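Local atomic coordinates of translation initiation factor 6 (Methanocaldococcus jannaschii, PDB entry 1G61), a protein that binds the 50S ribosomal subunit and prevents it from joining the 30S subunit to form the 70S initiation complex. Residues G108-P122 and V137-G151. Residues are numbered along the deposited sequence; the frame is centred on the assembly and turned at random.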
loop_
_atom_site.group_PDB
_atom_site.type_symbol
_atom_site.label_atom_id
_atom_site.label_comp_id
_atom_site.label_asym_id
_atom_site.label_seq_id
_atom_site.Cartn_x
_atom_site.Cartn_y
_atom_site.Cartn_z
ATOM N N GLY A 108 3.044 -7.018 -1.587
ATOM C CA GLY A 108 2.894 -5.563 -1.517
ATOM C C GLY A 108 3.813 -4.829 -2.451
ATOM O O GLY A 108 3.537 -3.714 -2.892
ATOM N N ASN A 109 4.975 -5.424 -2.800
ATOM C CA ASN A 109 5.877 -4.837 -3.781
ATOM C C ASN A 109 5.347 -5.075 -5.206
ATOM O O ASN A 109 5.687 -4.301 -6.106
ATOM C CB ASN A 109 7.254 -5.461 -3.669
ATOM C CG ASN A 109 8.080 -5.143 -2.446
ATOM O OD1 ASN A 109 9.160 -5.723 -2.297
ATOM N ND2 ASN A 109 7.586 -4.259 -1.609
ATOM N N LEU A 110 4.583 -6.147 -5.369
ATOM C CA LEU A 110 4.192 -6.618 -6.717
ATOM C C LEU A 110 2.795 -6.197 -7.163
ATOM O O LEU A 110 2.410 -6.437 -8.318
ATOM C CB LEU A 110 4.263 -8.148 -6.741
ATOM C CG LEU A 110 5.641 -8.743 -6.507
ATOM C CD1 LEU A 110 5.490 -10.233 -6.254
ATOM C CD2 LEU A 110 6.531 -8.496 -7.709
ATOM N N ILE A 111 2.008 -5.608 -6.259
ATOM C CA ILE A 111 0.608 -5.279 -6.536
ATOM C C ILE A 111 0.329 -3.865 -6.036
ATOM O O ILE A 111 0.785 -3.490 -4.928
ATOM C CB ILE A 111 -0.316 -6.285 -5.825
ATOM C CG1 ILE A 111 -0.042 -7.713 -6.325
ATOM C CG2 ILE A 111 -1.789 -5.891 -5.978
ATOM C CD1 ILE A 111 -0.737 -8.807 -5.503
ATOM N N LEU A 112 -0.445 -3.135 -6.803
ATOM C CA LEU A 112 -0.820 -1.764 -6.477
ATOM C C LEU A 112 -2.332 -1.645 -6.643
ATOM O O LEU A 112 -2.787 -1.816 -7.772
ATOM C CB LEU A 112 -0.085 -0.828 -7.419
ATOM C CG LEU A 112 -0.316 0.662 -7.322
ATOM C CD1 LEU A 112 0.301 1.216 -6.039
ATOM C CD2 LEU A 112 0.319 1.341 -8.539
ATOM N N THR A 113 -3.090 -1.368 -5.595
ATOM C CA THR A 113 -4.549 -1.406 -5.687
ATOM C C THR A 113 -5.192 -0.283 -4.917
ATOM O O THR A 113 -4.725 0.100 -3.836
ATOM C CB THR A 113 -5.079 -2.764 -5.203
ATOM O OG1 THR A 113 -6.473 -2.904 -5.584
ATOM C CG2 THR A 113 -4.965 -2.977 -3.679
ATOM N N ASN A 114 -6.324 0.193 -5.462
ATOM C CA ASN A 114 -7.244 0.960 -4.617
ATOM C C ASN A 114 -8.569 0.187 -4.605
ATOM O O ASN A 114 -8.572 -1.048 -4.848
ATOM C CB ASN A 114 -7.373 2.419 -5.020
ATOM C CG ASN A 114 -7.933 2.629 -6.409
ATOM O OD1 ASN A 114 -8.392 1.677 -7.058
ATOM N ND2 ASN A 114 -7.919 3.891 -6.872
ATOM N N ASP A 115 -9.708 0.829 -4.358
ATOM C CA ASP A 115 -10.994 0.124 -4.320
ATOM C C ASP A 115 -11.662 0.081 -5.689
ATOM O O ASP A 115 -12.812 -0.390 -5.729
ATOM C CB ASP A 115 -11.939 0.821 -3.319
ATOM C CG ASP A 115 -11.411 0.693 -1.905
ATOM O OD1 ASP A 115 -10.545 -0.155 -1.626
ATOM O OD2 ASP A 115 -11.811 1.481 -1.021
ATOM N N LYS A 116 -10.977 0.538 -6.738
ATOM C CA LYS A 116 -11.525 0.633 -8.082
ATOM C C LYS A 116 -10.676 -0.073 -9.125
ATOM O O LYS A 116 -11.236 -0.372 -10.196
ATOM C CB LYS A 116 -11.741 2.128 -8.512
ATOM C CG LYS A 116 -12.771 2.802 -7.594
ATOM C CD LYS A 116 -12.902 4.291 -7.814
ATOM C CE LYS A 116 -11.782 5.063 -7.149
ATOM N NZ LYS A 116 -11.935 6.535 -7.384
ATOM N N GLY A 117 -9.391 -0.375 -8.866
ATOM C CA GLY A 117 -8.540 -1.026 -9.899
ATOM C C GLY A 117 -7.228 -1.459 -9.237
ATOM O O GLY A 117 -6.845 -0.944 -8.177
ATOM N N ALA A 118 -6.586 -2.386 -9.923
ATOM C CA ALA A 118 -5.293 -2.906 -9.442
ATOM C C ALA A 118 -4.383 -3.190 -10.611
ATOM O O ALA A 118 -4.827 -3.639 -11.688
ATOM C CB ALA A 118 -5.546 -4.187 -8.611
ATOM N N LEU A 119 -3.088 -2.945 -10.363
ATOM C CA LEU A 119 -2.024 -3.273 -11.300
ATOM C C LEU A 119 -1.147 -4.346 -10.632
ATOM O O LEU A 119 -0.821 -4.250 -9.448
ATOM C CB LEU A 119 -1.184 -2.036 -11.617
ATOM C CG LEU A 119 -0.148 -2.177 -12.725
ATOM C CD1 LEU A 119 -0.819 -2.348 -14.099
ATOM C CD2 LEU A 119 0.768 -0.949 -12.747
ATOM N N ILE A 120 -0.738 -5.375 -11.396
ATOM C CA ILE A 120 0.076 -6.449 -10.831
ATOM C C ILE A 120 1.258 -6.697 -11.751
ATOM O O ILE A 120 1.182 -6.620 -12.992
ATOM C CB ILE A 120 -0.731 -7.758 -10.618
ATOM C CG1 ILE A 120 -1.094 -8.465 -11.937
ATOM C CG2 ILE A 120 -1.947 -7.501 -9.745
ATOM C CD1 ILE A 120 -1.756 -9.823 -11.757
ATOM N N SER A 121 2.372 -7.066 -11.088
ATOM C CA SER A 121 3.568 -7.469 -11.828
ATOM C C SER A 121 3.262 -8.608 -12.780
ATOM O O SER A 121 2.510 -9.540 -12.438
ATOM C CB SER A 121 4.617 -7.973 -10.814
ATOM O OG SER A 121 5.682 -8.595 -11.517
ATOM N N PRO A 122 3.887 -8.618 -13.969
ATOM C CA PRO A 122 3.757 -9.783 -14.846
ATOM C C PRO A 122 4.176 -11.069 -14.143
ATOM O O PRO A 122 3.667 -12.149 -14.521
ATOM C CB PRO A 122 4.764 -9.472 -15.988
ATOM C CG PRO A 122 4.805 -7.965 -16.017
ATOM C CD PRO A 122 4.750 -7.583 -14.554
ATOM N N VAL A 137 -11.885 -5.896 -8.025
ATOM C CA VAL A 137 -11.700 -4.773 -8.925
ATOM C C VAL A 137 -11.088 -5.268 -10.247
ATOM O O VAL A 137 -10.581 -6.386 -10.324
ATOM C CB VAL A 137 -10.786 -3.685 -8.355
ATOM C CG1 VAL A 137 -11.368 -3.026 -7.098
ATOM C CG2 VAL A 137 -9.404 -4.264 -8.038
ATOM N N GLU A 138 -11.151 -4.393 -11.237
ATOM C CA GLU A 138 -10.437 -4.663 -12.473
ATOM C C GLU A 138 -8.964 -4.835 -12.177
ATOM O O GLU A 138 -8.405 -3.938 -11.490
ATOM C CB GLU A 138 -10.644 -3.460 -13.410
ATOM C CG GLU A 138 -9.770 -3.619 -14.682
ATOM C CD GLU A 138 -9.661 -2.379 -15.516
ATOM O OE1 GLU A 138 -10.248 -1.314 -15.201
ATOM O OE2 GLU A 138 -9.017 -2.405 -16.595
ATOM N N VAL A 139 -8.333 -5.870 -12.706
ATOM C CA VAL A 139 -6.879 -6.094 -12.554
ATOM C C VAL A 139 -6.222 -6.075 -13.911
ATOM O O VAL A 139 -6.725 -6.703 -14.851
ATOM C CB VAL A 139 -6.618 -7.461 -11.870
ATOM C CG1 VAL A 139 -5.122 -7.770 -11.840
ATOM C CG2 VAL A 139 -7.196 -7.430 -10.444
ATOM N N GLU A 140 -5.135 -5.319 -14.056
ATOM C CA GLU A 140 -4.327 -5.363 -15.270
ATOM C C GLU A 140 -2.886 -5.704 -14.898
ATOM O O GLU A 140 -2.436 -5.433 -13.765
ATOM C CB GLU A 140 -4.330 -3.992 -15.985
ATOM C CG GLU A 140 -5.731 -3.563 -16.396
ATOM C CD GLU A 140 -6.411 -4.527 -17.337
ATOM O OE1 GLU A 140 -5.735 -5.341 -18.019
ATOM O OE2 GLU A 140 -7.663 -4.499 -17.449
ATOM N N ILE A 141 -2.152 -6.284 -15.838
ATOM C CA ILE A 141 -0.753 -6.642 -15.635
ATOM C C ILE A 141 0.099 -5.534 -16.206
ATOM O O ILE A 141 -0.188 -5.030 -17.322
ATOM C CB ILE A 141 -0.482 -7.995 -16.332
ATOM C CG1 ILE A 141 -1.217 -9.159 -15.640
ATOM C CG2 ILE A 141 1.007 -8.199 -16.463
ATOM C CD1 ILE A 141 -1.390 -10.414 -16.485
ATOM N N GLY A 142 1.177 -5.147 -15.513
ATOM C CA GLY A 142 2.070 -4.173 -16.166
ATOM C C GLY A 142 3.165 -3.760 -15.214
ATOM O O GLY A 142 3.388 -4.420 -14.165
ATOM N N THR A 143 3.844 -2.683 -15.583
ATOM C CA THR A 143 5.018 -2.164 -14.874
ATOM C C THR A 143 4.800 -0.696 -14.528
ATOM O O THR A 143 3.800 -0.127 -14.966
ATOM C CB THR A 143 6.277 -2.319 -15.744
ATOM O OG1 THR A 143 6.015 -1.732 -17.031
ATOM C CG2 THR A 143 6.556 -3.794 -16.035
ATOM N N ILE A 144 5.719 -0.109 -13.778
ATOM C CA ILE A 144 5.754 1.320 -13.490
ATOM C C ILE A 144 7.155 1.801 -13.789
ATOM O O ILE A 144 8.081 1.297 -13.138
ATOM C CB ILE A 144 5.372 1.642 -12.015
ATOM C CG1 ILE A 144 3.960 1.232 -11.669
ATOM C CG2 ILE A 144 5.662 3.123 -11.707
ATOM C CD1 ILE A 144 2.910 2.243 -12.013
ATOM N N ALA A 145 7.286 2.719 -14.759
ATOM C CA ALA A 145 8.611 3.243 -15.135
ATOM C C ALA A 145 9.491 2.047 -15.478
ATOM O O ALA A 145 10.664 2.041 -15.096
ATOM C CB ALA A 145 9.214 4.111 -14.059
ATOM N N GLU A 146 8.966 1.033 -16.153
ATOM C CA GLU A 146 9.663 -0.171 -16.609
ATOM C C GLU A 146 9.948 -1.171 -15.500
ATOM O O GLU A 146 10.516 -2.244 -15.769
ATOM C CB GLU A 146 11.011 0.138 -17.308
ATOM C CG GLU A 146 10.891 1.256 -18.356
ATOM C CD GLU A 146 12.129 1.371 -19.229
ATOM O OE1 GLU A 146 12.961 2.287 -18.989
ATOM O OE2 GLU A 146 12.216 0.551 -20.164
ATOM N N LEU A 147 9.570 -0.899 -14.262
ATOM C CA LEU A 147 9.836 -1.770 -13.122
ATOM C C LEU A 147 8.657 -2.643 -12.760
ATOM O O LEU A 147 7.514 -2.174 -12.733
ATOM C CB LEU A 147 10.210 -0.908 -11.891
ATOM C CG LEU A 147 11.430 0.021 -12.140
ATOM C CD1 LEU A 147 11.558 0.996 -10.976
ATOM C CD2 LEU A 147 12.687 -0.810 -12.354
ATOM N N PRO A 148 8.859 -3.938 -12.528
ATOM C CA PRO A 148 7.742 -4.829 -12.231
ATOM C C PRO A 148 7.279 -4.750 -10.774
ATOM O O PRO A 148 6.169 -5.242 -10.482
ATOM C CB PRO A 148 8.306 -6.206 -12.590
ATOM C CG PRO A 148 9.768 -6.072 -12.233
ATOM C CD PRO A 148 10.147 -4.660 -12.627
ATOM N N THR A 149 8.052 -4.133 -9.868
ATOM C CA THR A 149 7.592 -3.922 -8.465
ATOM C C THR A 149 6.685 -2.710 -8.412
ATOM O O THR A 149 7.028 -1.643 -7.882
ATOM C CB THR A 149 8.799 -3.838 -7.537
ATOM O OG1 THR A 149 9.757 -2.912 -8.127
ATOM C CG2 THR A 149 9.469 -5.191 -7.364
ATOM N N VAL A 150 5.481 -2.855 -8.975
ATOM C CA VAL A 150 4.572 -1.691 -9.095
ATOM C C VAL A 150 4.121 -1.159 -7.759
ATOM O O VAL A 150 3.907 0.033 -7.671
ATOM C CB VAL A 150 3.376 -2.080 -10.000
ATOM C CG1 VAL A 150 3.881 -2.467 -11.403
ATOM C CG2 VAL A 150 2.539 -3.201 -9.404
ATOM N N GLY A 151 4.022 -2.043 -6.746
ATOM C CA GLY A 151 3.649 -1.569 -5.409
ATOM C C GLY A 151 4.743 -0.802 -4.741
ATOM O O GLY A 151 4.481 0.074 -3.934
HETATM O O HOH W 1 -13.086 -2.221 -11.074
#
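Gly151 is pressed against the end of helix 107-110. Its N donates to Asn109 O at 2.9 Å, and this donor sits well above the carbonyl plane. Its CA makes a CH...O contact with Gly108 O at 3.3 Å. It also lies near Ile111 O. Next to Gly151, Val150 CG2 reaches Leu110 O at 3.4 Å and Leu119 O at 3.5 Å. Val150 chi1 is -61° to CG1, which leaves CG2 between the backbone N and the carbonyl carbon, turned to these two oxygens. Strands 117-120 and 138-141 run parallel. They are the two strands of a beta-alpha-beta unit whose connection is helix 128-135. Three backbone bonds join them: Ala118 N to Glu138 O, Glu140 N to Ala118 O and Ile120 N to Glu140 O. Gly142 N, just past the second strand, adds a fourth to Ile120 O. On the helix side of the sheet, Ile120 CG2 packs on Val139 CG1 at 3.8 Å, and Ile131 covers Ile120. On the other face, Leu119 CD1 lies over Glu140 O and Gly142 N. Leu119 CD2 meets Val150 CG1 at 3.7 Å and Ile144 CD1 at 3.9 Å. Replacing Leu119 with alanine removes CG and both methyls and would probably open a gap beside Val150 and Ile144. Near Gly117, Val137 CG1 touches Asp115 O at 3.3 Å. A water there links Lys116 O to Glu138 N.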